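Local coordinates for protein MgGH51 (PDB 6ZPV) that probably hydrolyses terminal alpha-L-arabinofuranosyl residues from arabinose-containing polysaccharides, as an alpha-L-arabinofuranosidase of glycoside hydrolase family 51, at residues 240-245 / 255-260; 39-44 / 264-269; 232-237 / 293-298; 19-24 / 224-229. All coordinates share one frame; numbering follows the deposited sequence.

Interaction 1 of 4, residues 240-245 / 255-260; sequences TRWQWN and PGRVGD. With NAG (2-acetamido-2-deoxy-beta-D-glucopyranose), chain D; NAG (2-acetamido-2-deoxy-beta-D-glucopyranose), chain B.
Arg257 and Trp242 meet at about a right angle, the guanidinium and indole planes 86° apart, where the long loop after strand 224-227 of the (beta/alpha)8 barrel of this family 51 enzyme meets the short strand 257-258. The arginine, which sits on that short strand, reaches toward segment 240-245 with its chain bent at chi3 (-75°), which turns NE toward the backbone of Thr240. There it grips side-on: NE and NH2 both donate to Thr240 O, each at 2.9 Å. The NH2 bond lies in the carbonyl plane, whereas NE stands above it. One guanidinium face is covered by Trp242 N, 3.4 Å above the plane and toward the rim, and the opposite face by Gly259 CA. Arg257 NH2 also forms a salt bridge with Asp260 OD2 at 3.1 Å, and NH1 donates to Asn232 O, so the group is held against rotation from several directions. Next to Thr240, Arg241 sends an extended chain to the glycan on Asn245, and its NH1 is bonded to Thr238 O. Its guanidinium has Gln243 CD over one face, and Arg241 NH2 donates to O7 of the second N-acetylglucosamine at 3.0 Å.

Interaction 2 of 4, residues 39-44 / 264-269; sequences QNRAFQ and VNTDGL
Gln44 leans across to Val264 and Thr266, and its side chain and Thr266 make the larger part of this contact. CB lies 4.1 Å from Val264 CG1, which also rests against the backbone Gln44 O. From CG the extended chain carries CD to the Thr266 backbone, 3.9 Å from Thr266 CA. At the tip the two branches divide the work: OE1 packs against the methyl of Thr266, 3.4 Å from CG2, while NE2 donates to Thr266 O at 3.0 Å with an N-H...O angle of 152°. An alanine here would probably leave Thr266 O without its amide donor and open a gap beside the threonine methyl. The same carbonyl oxygen receives a bond from a water, 2.9 Å away, that in turn accepts from Arg41 NH2 and lies at the edge of the guanidinium. Arg41 crosses Thr266 at about a right angle, its NH2 3.7 Å from Gly268 CA, and its NH1 forms a salt bridge with Glu36. Thr266 OG1, also bonded to Asp30, accepts from Gly268 N at 2.9 Å. This last bond defines an ST turn, which here follows strand 264-265 and faces the loop between helix 29-33 and strand 57-60.

Interaction 3 of 4, residues 232-237 / 293-298; sequences NLEGQT and YSLGGT
The ring of Tyr293 meets the carboxylate of Glu234 at its edge, where Glu234 OE1 lies near the ring plane and 3.5 Å from Tyr293 CD2; the two planes are 43° apart. The other carboxylate oxygen, OE2, touches Leu295 CD2 at 3.5 Å and accepts a hydrogen bond from Asn350 ND2. Glu234 crosses Leu295 at about a right angle, its CB against Leu295 CG. Beyond these side chains the backbones take over. Leu295 N donates to Gly235 O at 2.9 Å in a nearly straight bond (168°), and Gly296 N donates to Gln236 O at 3.0 Å from above the carbonyl plane. Both donors belong to a type I beta turn running from Ser294 to Gly297. The Gln236 side chain is bent, and its NE2 lies 3.3 Å from Gly296 CA. Ser294 packs against segment 232-237, with CB 3.3 Å from Glu234 O and OG beside the Thr237 backbone. Two waters bridge the outer part: one links Gln236 NE2 to Leu295 O, and the other lies 2.7 Å from Ser294 OG, accepts from Thr298 N and is 3.2 Å from Gln236 O. The contact joins the loops that follow strands 224-227 and 284-289, neighbours in the barrel. Its chemistry is divided accordingly: direct backbone bonds tie the turn to the 232-237 loop, the buried carboxylate has an apolar leucine methyl beside OE2 and its polar need met there by Asn350 ND2, and water completes the polar links between Gln236 and the turn.

Interaction 4 of 4, residues 19-24 / 224-229; sequences GLMFED and FFRFPG
Segments 19-24 and 224-229 run parallel, their end-to-end directions 28° apart, with Leu20 paired with Phe225 and Met21 with Arg226 as neighbouring strands of the eight-stranded (beta/alpha)8 barrel. Three backbone bonds join them: Leu20 N to Phe224 O, Arg226 N to Leu20 O at 2.8 Å, and Phe22 N to Arg226 O. Phe224 turns its ring over Gly19, with CG between the backbone N and the carbonyl carbon (chi1 68°). Gly19 CA makes a CH-pi contact 3.4 Å from the ring centroid, where a side chain on the glycine would clash. An alanine in place of Phe224 would probably leave Gly19 without its aromatic cover and open a gap beside the strand. Leu20 and Phe225 share one face of the sheet, Leu20 CD1 lying 4.1 Å from Phe225 CD2. Phe22 lies alongside Phe225, pointing the same way; the near-parallel rings are slid apart and barely overlap, with centroids 5.5 Å apart, while Phe22 CB presses on Phe225 CZ at 3.3 Å. On the other face Met21 CG sits 3.6 Å from Arg226 NH1. Past the cis peptide before Pro228, a water bridges Pro228 O and Asp24 N. Apolar packing thus occupies the Leu20 and Phe225 face, whereas the face of Arg226 carries charge: salt bridges to Glu347 and Glu429 hold its guanidinium.

The four contacts converge on the loop that leaves strand 224-227 of the barrel. Interaction 4 sets that strand beside strand 20-21, its centre about 6 Å from the centre of the chain; through Arg226, Glu347 and Glu429 it probably borders the active site. Asn232 then joins the contacts: its N bonds Glu23 OE1 of interaction 4 at 2.8 Å and its ND2 reaches Asn265 OD1 of interaction 2. Interactions 1 and 2, with centres 11 Å apart, also share the two-stranded sheet of 257-258 and 264-265 through Arg257 O and Asn265 N. Asp260 OD2 ties interaction 1 to Gly235 of interaction 3. The N-linked glycan on Asn245 lies at interaction 1.

Interaction 1 of 4, residues 240-245 / 255-260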
# COMPACT_ATOMS: atom_id res chain seq x y z
N THR A 240 -19.27 5.54 7.51
CA THR A 240 -18.45 4.75 6.60
C THR A 240 -16.94 5.02 6.74
O THR A 240 -16.17 4.49 5.93
CB THR A 240 -18.91 4.85 5.15
OG1 THR A 240 -18.95 6.23 4.76
CG2 THR A 240 -20.27 4.17 4.93
N ARG A 241 -16.54 5.77 7.76
CA ARG A 241 -15.13 6.02 8.03
C ARG A 241 -14.38 4.71 8.36
O ARG A 241 -14.97 3.72 8.79
CB ARG A 241 -15.02 6.98 9.21
CG ARG A 241 -15.35 6.36 10.57
CD ARG A 241 -15.49 7.43 11.65
NE ARG A 241 -15.65 6.88 12.99
CZ ARG A 241 -16.76 6.37 13.50
NH1 ARG A 241 -17.88 6.36 12.77
NH2 ARG A 241 -16.75 5.83 14.71
N TRP A 242 -13.06 4.76 8.20
CA TRP A 242 -12.24 3.63 8.69
C TRP A 242 -12.30 3.65 10.23
O TRP A 242 -12.14 4.72 10.83
CB TRP A 242 -10.83 3.79 8.14
CG TRP A 242 -9.88 2.67 8.48
CD1 TRP A 242 -9.66 1.55 7.75
CD2 TRP A 242 -9.02 2.57 9.63
NE1 TRP A 242 -8.74 0.75 8.34
CE2 TRP A 242 -8.30 1.35 9.48
CE3 TRP A 242 -8.72 3.41 10.70
CZ2 TRP A 242 -7.33 0.97 10.42
CZ3 TRP A 242 -7.76 3.01 11.61
CH2 TRP A 242 -7.06 1.82 11.47
N GLN A 243 -12.42 2.48 10.84
CA GLN A 243 -12.42 2.30 12.30
C GLN A 243 -11.46 1.21 12.69
O GLN A 243 -11.63 0.04 12.24
CB GLN A 243 -13.84 1.96 12.84
CG GLN A 243 -14.86 3.04 12.60
CD GLN A 243 -16.16 2.80 13.38
OE1 GLN A 243 -16.09 2.59 14.60
NE2 GLN A 243 -17.30 2.87 12.73
N TRP A 244 -10.52 1.49 13.56
CA TRP A 244 -9.45 0.52 13.86
C TRP A 244 -9.99 -0.79 14.43
O TRP A 244 -9.49 -1.88 14.07
CB TRP A 244 -8.45 1.13 14.90
CG TRP A 244 -8.90 1.15 16.31
CD1 TRP A 244 -9.69 2.08 16.92
CD2 TRP A 244 -8.65 0.13 17.30
NE1 TRP A 244 -10.00 1.69 18.21
CE2 TRP A 244 -9.38 0.49 18.45
CE3 TRP A 244 -7.98 -1.11 17.28
CZ2 TRP A 244 -9.41 -0.34 19.58
CZ3 TRP A 244 -8.05 -1.91 18.39
CH2 TRP A 244 -8.76 -1.54 19.54
N ASN A 245 -10.96 -0.70 15.31
CA ASN A 245 -11.39 -1.86 16.09
C ASN A 245 -12.17 -2.86 15.24
O ASN A 245 -12.18 -4.04 15.56
CB ASN A 245 -12.20 -1.42 17.34
CG ASN A 245 -13.27 -0.39 16.99
OD1 ASN A 245 -12.96 0.71 16.47
ND2 ASN A 245 -14.53 -0.75 17.26
N PRO A 255 -16.61 -6.54 10.10
CA PRO A 255 -17.74 -6.38 9.19
C PRO A 255 -17.38 -5.91 7.81
O PRO A 255 -18.21 -6.04 6.87
CB PRO A 255 -18.63 -5.35 9.92
CG PRO A 255 -17.62 -4.54 10.75
CD PRO A 255 -16.68 -5.61 11.22
N GLY A 256 -16.19 -5.35 7.62
CA GLY A 256 -15.84 -4.71 6.37
C GLY A 256 -16.48 -3.35 6.23
O GLY A 256 -17.36 -3.00 7.04
N ARG A 257 -16.13 -2.61 5.17
CA ARG A 257 -16.71 -1.29 4.94
C ARG A 257 -16.57 -1.00 3.46
O ARG A 257 -15.62 -1.43 2.79
CB ARG A 257 -16.03 -0.20 5.78
CG ARG A 257 -14.51 -0.12 5.68
CD ARG A 257 -13.95 1.05 6.46
NE ARG A 257 -14.18 2.34 5.81
CZ ARG A 257 -13.32 2.97 5.04
NH1 ARG A 257 -12.16 2.44 4.67
NH2 ARG A 257 -13.64 4.18 4.60
N VAL A 258 -17.48 -0.17 2.97
CA VAL A 258 -17.34 0.43 1.65
C VAL A 258 -16.28 1.50 1.73
O VAL A 258 -16.43 2.43 2.51
CB VAL A 258 -18.68 0.97 1.14
CG1 VAL A 258 -18.48 1.64 -0.22
CG2 VAL A 258 -19.73 -0.17 1.05
N GLY A 259 -15.21 1.34 0.94
CA GLY A 259 -14.14 2.32 0.91
C GLY A 259 -14.44 3.45 -0.06
O GLY A 259 -15.57 3.62 -0.52
N ASP A 260 -13.41 4.21 -0.38
CA ASP A 260 -13.60 5.44 -1.13
C ASP A 260 -13.22 5.31 -2.61
O ASP A 260 -13.13 6.32 -3.28
CB ASP A 260 -12.94 6.52 -0.24
CG ASP A 260 -13.68 6.63 1.23
OD1 ASP A 260 -15.02 6.92 1.21
OD2 ASP A 260 -13.03 6.26 2.40
C1 NAG D . -15.57 0.23 17.04
C2 NAG D . -16.92 -0.46 16.95
C3 NAG D . -18.03 0.60 16.94
C4 NAG D . -17.89 1.53 18.15
C5 NAG D . -16.47 2.14 18.17
C6 NAG D . -16.23 3.02 19.43
C7 NAG D . -17.21 -2.65 15.91
C8 NAG D . -17.33 -3.43 14.65
N2 NAG D . -17.05 -1.33 15.78
O3 NAG D . -19.34 -0.02 16.95
O4 NAG D . -18.84 2.60 17.99
O5 NAG D . -15.55 1.06 18.24
O6 NAG D . -14.91 3.65 19.41
O7 NAG D . -17.33 -3.17 16.97
C1 NAG B . -19.63 2.87 19.17
C2 NAG B . -20.27 4.22 19.00
C3 NAG B . -21.22 4.47 20.22
C4 NAG B . -22.11 3.27 20.45
C5 NAG B . -21.41 1.93 20.46
C6 NAG B . -22.33 0.69 20.53
C7 NAG B . -18.66 5.78 17.94
C8 NAG B . -17.55 6.75 18.13
N2 NAG B . -19.24 5.24 19.02
O3 NAG B . -21.90 5.67 20.02
O4 NAG B . -22.77 3.42 21.75
O5 NAG B . -20.63 1.86 19.25
O6 NAG B . -23.10 0.73 19.25
O7 NAG B . -18.86 5.45 16.77

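Interaction 2 of 4, residues 39-44 / 264-269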
# COMPACT_ATOMS: atom_id res chain seq x y z
N GLN A 39 -12.24 -13.19 -4.00
CA GLN A 39 -12.88 -11.87 -4.05
C GLN A 39 -14.29 -12.01 -3.46
O GLN A 39 -14.96 -13.00 -3.69
CB GLN A 39 -12.84 -11.30 -5.44
CG GLN A 39 -13.50 -9.96 -5.56
CD GLN A 39 -13.33 -9.27 -6.89
OE1 GLN A 39 -12.93 -9.90 -7.95
NE2 GLN A 39 -13.67 -8.03 -6.94
N ASN A 40 -14.74 -11.01 -2.72
CA ASN A 40 -16.09 -11.05 -2.14
C ASN A 40 -16.24 -12.33 -1.28
O ASN A 40 -17.26 -13.06 -1.38
CB ASN A 40 -17.17 -10.92 -3.23
CG ASN A 40 -18.59 -10.81 -2.71
OD1 ASN A 40 -18.81 -10.35 -1.57
ND2 ASN A 40 -19.56 -11.17 -3.57
N ARG A 41 -15.24 -12.59 -0.45
CA ARG A 41 -15.11 -13.88 0.24
C ARG A 41 -16.20 -14.16 1.27
O ARG A 41 -16.46 -15.31 1.60
CB ARG A 41 -13.75 -14.00 0.89
CG ARG A 41 -13.52 -13.12 2.11
CD ARG A 41 -12.12 -13.28 2.69
NE ARG A 41 -11.91 -12.43 3.82
CZ ARG A 41 -10.75 -12.23 4.42
NH1 ARG A 41 -9.67 -12.90 4.05
NH2 ARG A 41 -10.64 -11.36 5.42
N ALA A 42 -16.77 -13.09 1.82
CA ALA A 42 -17.74 -13.23 2.93
C ALA A 42 -18.95 -12.35 2.70
O ALA A 42 -19.72 -12.11 3.64
CB ALA A 42 -17.06 -12.92 4.24
N PHE A 43 -19.20 -11.93 1.46
CA PHE A 43 -20.43 -11.22 1.09
C PHE A 43 -20.57 -9.96 1.96
O PHE A 43 -21.69 -9.54 2.29
CB PHE A 43 -21.65 -12.14 1.19
CG PHE A 43 -21.39 -13.44 0.45
CD1 PHE A 43 -21.38 -13.51 -0.92
CD2 PHE A 43 -20.98 -14.57 1.14
CE1 PHE A 43 -20.96 -14.66 -1.58
CE2 PHE A 43 -20.57 -15.70 0.49
CZ PHE A 43 -20.54 -15.75 -0.85
N GLN A 44 -19.46 -9.31 2.28
CA GLN A 44 -19.56 -8.15 3.16
C GLN A 44 -20.09 -6.94 2.39
O GLN A 44 -19.68 -6.64 1.26
CB GLN A 44 -18.17 -7.77 3.68
CG GLN A 44 -17.68 -8.74 4.76
CD GLN A 44 -16.16 -8.66 4.93
OE1 GLN A 44 -15.41 -9.05 4.00
NE2 GLN A 44 -15.66 -8.15 6.07
N VAL A 264 -15.85 -2.73 -1.85
CA VAL A 264 -15.85 -3.18 -0.45
C VAL A 264 -14.44 -3.55 -0.01
O VAL A 264 -13.74 -4.28 -0.71
CB VAL A 264 -16.81 -4.36 -0.25
CG1 VAL A 264 -16.74 -4.92 1.13
CG2 VAL A 264 -18.23 -3.95 -0.60
N ASN A 265 -14.07 -3.06 1.18
CA ASN A 265 -12.89 -3.55 1.89
C ASN A 265 -13.33 -4.59 2.90
O ASN A 265 -14.22 -4.38 3.69
CB ASN A 265 -12.20 -2.40 2.62
CG ASN A 265 -11.51 -1.35 1.81
OD1 ASN A 265 -10.61 -0.67 2.36
ND2 ASN A 265 -11.87 -1.13 0.55
N THR A 266 -12.61 -5.73 2.90
CA THR A 266 -12.88 -6.78 3.88
C THR A 266 -12.41 -6.37 5.29
O THR A 266 -12.91 -6.96 6.27
CB THR A 266 -12.18 -8.08 3.52
OG1 THR A 266 -10.74 -7.95 3.63
CG2 THR A 266 -12.58 -8.64 2.17
N ASP A 267 -11.43 -5.48 5.36
CA ASP A 267 -10.68 -5.17 6.60
C ASP A 267 -9.90 -6.39 7.09
O ASP A 267 -9.44 -6.38 8.25
CB ASP A 267 -11.55 -4.48 7.64
CG ASP A 267 -11.79 -2.99 7.35
OD1 ASP A 267 -10.94 -2.40 6.62
OD2 ASP A 267 -12.78 -2.46 7.89
N GLY A 268 -9.68 -7.39 6.22
CA GLY A 268 -8.73 -8.44 6.54
C GLY A 268 -7.32 -7.92 6.67
O GLY A 268 -6.54 -8.49 7.44
N LEU A 269 -7.00 -6.91 5.89
CA LEU A 269 -5.76 -6.15 6.06
C LEU A 269 -6.07 -5.11 7.13
O LEU A 269 -6.60 -4.03 6.81
CB LEU A 269 -5.32 -5.51 4.76
CG LEU A 269 -4.07 -4.64 4.85
CD1 LEU A 269 -2.90 -5.41 5.36
CD2 LEU A 269 -3.78 -4.02 3.48
O HOH W 1 -11.89 -9.48 7.25

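Interaction 3 of 4, residues 232-237 / 293-298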
# COMPACT_ATOMS: atom_id res chain seq x y z
N ASN A 232 -9.09 6.83 1.67
CA ASN A 232 -9.75 5.62 2.21
C ASN A 232 -9.88 5.64 3.73
O ASN A 232 -10.63 4.84 4.28
CB ASN A 232 -9.02 4.35 1.78
CG ASN A 232 -9.92 3.15 1.64
OD1 ASN A 232 -10.96 3.24 0.95
ND2 ASN A 232 -9.57 2.06 2.32
N LEU A 233 -9.18 6.53 4.43
CA LEU A 233 -9.40 6.74 5.87
C LEU A 233 -10.76 7.35 6.15
O LEU A 233 -11.37 7.11 7.21
CB LEU A 233 -8.32 7.73 6.37
CG LEU A 233 -8.42 8.23 7.83
CD1 LEU A 233 -8.04 7.13 8.83
CD2 LEU A 233 -7.53 9.44 8.00
N GLU A 234 -11.18 8.29 5.29
CA GLU A 234 -12.17 9.29 5.62
C GLU A 234 -13.61 8.78 5.62
O GLU A 234 -14.45 9.31 6.40
CB GLU A 234 -12.02 10.52 4.74
CG GLU A 234 -10.74 11.31 5.06
CD GLU A 234 -10.49 12.40 4.06
OE1 GLU A 234 -10.97 13.58 4.36
OE2 GLU A 234 -9.84 12.17 3.02
N GLY A 235 -13.92 7.84 4.72
CA GLY A 235 -15.33 7.52 4.48
C GLY A 235 -16.03 8.54 3.65
O GLY A 235 -15.54 9.66 3.47
N GLN A 236 -17.21 8.17 3.17
CA GLN A 236 -18.12 9.11 2.49
C GLN A 236 -18.98 9.89 3.51
O GLN A 236 -19.45 10.98 3.20
CB GLN A 236 -18.96 8.34 1.49
CG GLN A 236 -19.85 9.19 0.66
CD GLN A 236 -19.12 10.19 -0.23
OE1 GLN A 236 -17.98 9.94 -0.72
NE2 GLN A 236 -19.74 11.34 -0.41
N THR A 237 -19.21 9.25 4.64
CA THR A 237 -20.04 9.74 5.76
C THR A 237 -19.35 9.33 7.04
O THR A 237 -18.46 8.47 7.04
CB THR A 237 -21.44 9.09 5.70
OG1 THR A 237 -21.25 7.68 5.83
CG2 THR A 237 -22.21 9.50 4.45
N TYR A 293 -14.08 14.51 9.88
CA TYR A 293 -14.49 14.89 8.52
C TYR A 293 -14.58 13.69 7.62
O TYR A 293 -13.71 12.79 7.69
CB TYR A 293 -13.53 15.96 7.94
CG TYR A 293 -13.91 16.42 6.57
CD1 TYR A 293 -14.99 17.26 6.38
CD2 TYR A 293 -13.21 16.04 5.45
CE1 TYR A 293 -15.36 17.67 5.11
CE2 TYR A 293 -13.55 16.47 4.18
CZ TYR A 293 -14.65 17.27 3.99
OH TYR A 293 -15.02 17.75 2.78
N SER A 294 -15.58 13.67 6.76
CA SER A 294 -15.70 12.66 5.71
C SER A 294 -15.98 13.30 4.36
O SER A 294 -16.28 14.50 4.30
CB SER A 294 -16.77 11.61 6.11
OG SER A 294 -18.03 12.20 6.32
N LEU A 295 -15.83 12.50 3.29
CA LEU A 295 -15.63 13.10 1.97
C LEU A 295 -16.92 13.66 1.36
O LEU A 295 -16.79 14.45 0.42
CB LEU A 295 -14.98 12.06 1.04
CG LEU A 295 -13.53 11.76 1.40
CD1 LEU A 295 -13.09 10.44 0.79
CD2 LEU A 295 -12.61 12.88 0.94
N GLY A 296 -18.08 13.35 1.93
CA GLY A 296 -19.31 14.05 1.51
C GLY A 296 -19.42 15.44 2.07
O GLY A 296 -20.42 16.12 1.77
N GLY A 297 -18.40 15.94 2.77
CA GLY A 297 -18.38 17.34 3.19
C GLY A 297 -18.82 17.62 4.60
O GLY A 297 -18.75 18.79 5.03
N THR A 298 -19.23 16.59 5.36
CA THR A 298 -19.71 16.82 6.74
C THR A 298 -18.56 16.82 7.73
O THR A 298 -17.82 15.82 7.86
CB THR A 298 -20.71 15.77 7.13
OG1 THR A 298 -21.82 15.88 6.25
CG2 THR A 298 -21.23 15.92 8.53
O HOH W 2 -19.50 13.82 4.67
O HOH W 3 -18.58 13.46 -1.99

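Interaction 4 of 4, residues 19-24 / 224-229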
# COMPACT_ATOMS: atom_id res chain seq x y z
N GLY A 19 10.05 6.84 2.15
CA GLY A 19 9.13 5.77 2.61
C GLY A 19 7.97 5.60 1.69
O GLY A 19 7.99 6.12 0.56
N LEU A 20 6.94 4.92 2.16
CA LEU A 20 5.80 4.50 1.36
C LEU A 20 4.50 5.12 1.85
O LEU A 20 4.32 5.36 3.07
CB LEU A 20 5.65 2.98 1.43
CG LEU A 20 6.89 2.16 1.11
CD1 LEU A 20 6.54 0.69 1.13
CD2 LEU A 20 7.53 2.54 -0.21
N MET A 21 3.59 5.35 0.91
CA MET A 21 2.23 5.81 1.20
C MET A 21 1.21 4.77 0.78
O MET A 21 1.18 4.37 -0.39
CB MET A 21 1.92 7.15 0.52
CG MET A 21 0.55 7.72 0.82
SD MET A 21 -0.78 7.05 -0.20
CE MET A 21 -2.24 7.68 0.57
N PHE A 22 0.38 4.31 1.73
CA PHE A 22 -0.58 3.24 1.45
C PHE A 22 -2.00 3.66 1.84
O PHE A 22 -2.27 4.11 2.96
CB PHE A 22 -0.18 1.97 2.21
CG PHE A 22 -1.06 0.78 1.80
CD1 PHE A 22 -2.25 0.50 2.44
CD2 PHE A 22 -0.70 -0.03 0.75
CE1 PHE A 22 -3.06 -0.54 2.02
CE2 PHE A 22 -1.51 -1.08 0.31
CZ PHE A 22 -2.68 -1.34 0.97
N GLU A 23 -2.92 3.36 0.93
CA GLU A 23 -4.32 3.17 1.24
C GLU A 23 -4.77 2.03 0.32
O GLU A 23 -4.10 1.77 -0.68
CB GLU A 23 -5.13 4.44 0.96
CG GLU A 23 -5.31 4.72 -0.54
CD GLU A 23 -6.01 6.06 -0.79
OE1 GLU A 23 -7.17 6.25 -0.33
OE2 GLU A 23 -5.37 6.90 -1.45
N ASP A 24 -5.95 1.46 0.58
CA ASP A 24 -6.52 0.46 -0.34
C ASP A 24 -7.16 1.23 -1.50
O ASP A 24 -8.25 1.84 -1.36
CB ASP A 24 -7.53 -0.45 0.39
CG ASP A 24 -7.68 -1.76 -0.30
OD1 ASP A 24 -7.51 -1.84 -1.56
OD2 ASP A 24 -7.96 -2.79 0.42
N PHE A 224 9.56 4.21 6.31
CA PHE A 224 8.27 4.41 6.96
C PHE A 224 7.17 3.97 6.02
O PHE A 224 7.34 3.79 4.82
CB PHE A 224 8.04 5.88 7.35
CG PHE A 224 7.87 6.83 6.20
CD1 PHE A 224 6.65 6.95 5.52
CD2 PHE A 224 8.94 7.57 5.72
CE1 PHE A 224 6.49 7.74 4.42
CE2 PHE A 224 8.78 8.40 4.63
CZ PHE A 224 7.57 8.48 3.97
N PHE A 225 5.99 3.82 6.61
CA PHE A 225 4.77 3.40 5.90
C PHE A 225 3.62 4.26 6.43
O PHE A 225 3.21 4.12 7.60
CB PHE A 225 4.53 1.90 6.14
CG PHE A 225 3.50 1.23 5.28
CD1 PHE A 225 2.15 1.28 5.57
CD2 PHE A 225 3.86 0.46 4.20
CE1 PHE A 225 1.22 0.52 4.87
CE2 PHE A 225 2.96 -0.30 3.50
CZ PHE A 225 1.62 -0.28 3.84
N ARG A 226 3.11 5.16 5.61
CA ARG A 226 1.96 6.04 5.94
C ARG A 226 0.67 5.27 5.64
O ARG A 226 0.53 4.69 4.53
CB ARG A 226 2.02 7.33 5.12
CG ARG A 226 0.94 8.31 5.45
CD ARG A 226 0.72 9.33 4.33
NE ARG A 226 -0.37 10.27 4.62
CZ ARG A 226 -1.16 10.81 3.70
NH1 ARG A 226 -0.91 10.62 2.39
NH2 ARG A 226 -2.22 11.50 4.08
N PHE A 227 -0.28 5.20 6.57
CA PHE A 227 -1.47 4.36 6.40
C PHE A 227 -2.49 4.78 7.44
O PHE A 227 -2.10 5.39 8.46
CB PHE A 227 -1.11 2.88 6.56
CG PHE A 227 -1.01 2.41 8.00
CD1 PHE A 227 -0.01 2.87 8.82
CD2 PHE A 227 -2.01 1.62 8.53
CE1 PHE A 227 -0.00 2.54 10.15
CE2 PHE A 227 -1.99 1.28 9.86
CZ PHE A 227 -1.00 1.76 10.69
N PRO A 228 -3.78 4.41 7.33
CA PRO A 228 -4.41 3.67 6.23
C PRO A 228 -4.96 4.56 5.13
O PRO A 228 -5.64 4.07 4.21
CB PRO A 228 -5.52 2.91 6.93
CG PRO A 228 -5.98 3.89 7.99
CD PRO A 228 -4.68 4.49 8.49
N GLY A 229 -4.66 5.85 5.16
CA GLY A 229 -5.00 6.75 4.07
C GLY A 229 -4.65 8.16 4.44
O GLY A 229 -4.24 8.43 5.58
O HOH W 4 -6.91 1.76 3.41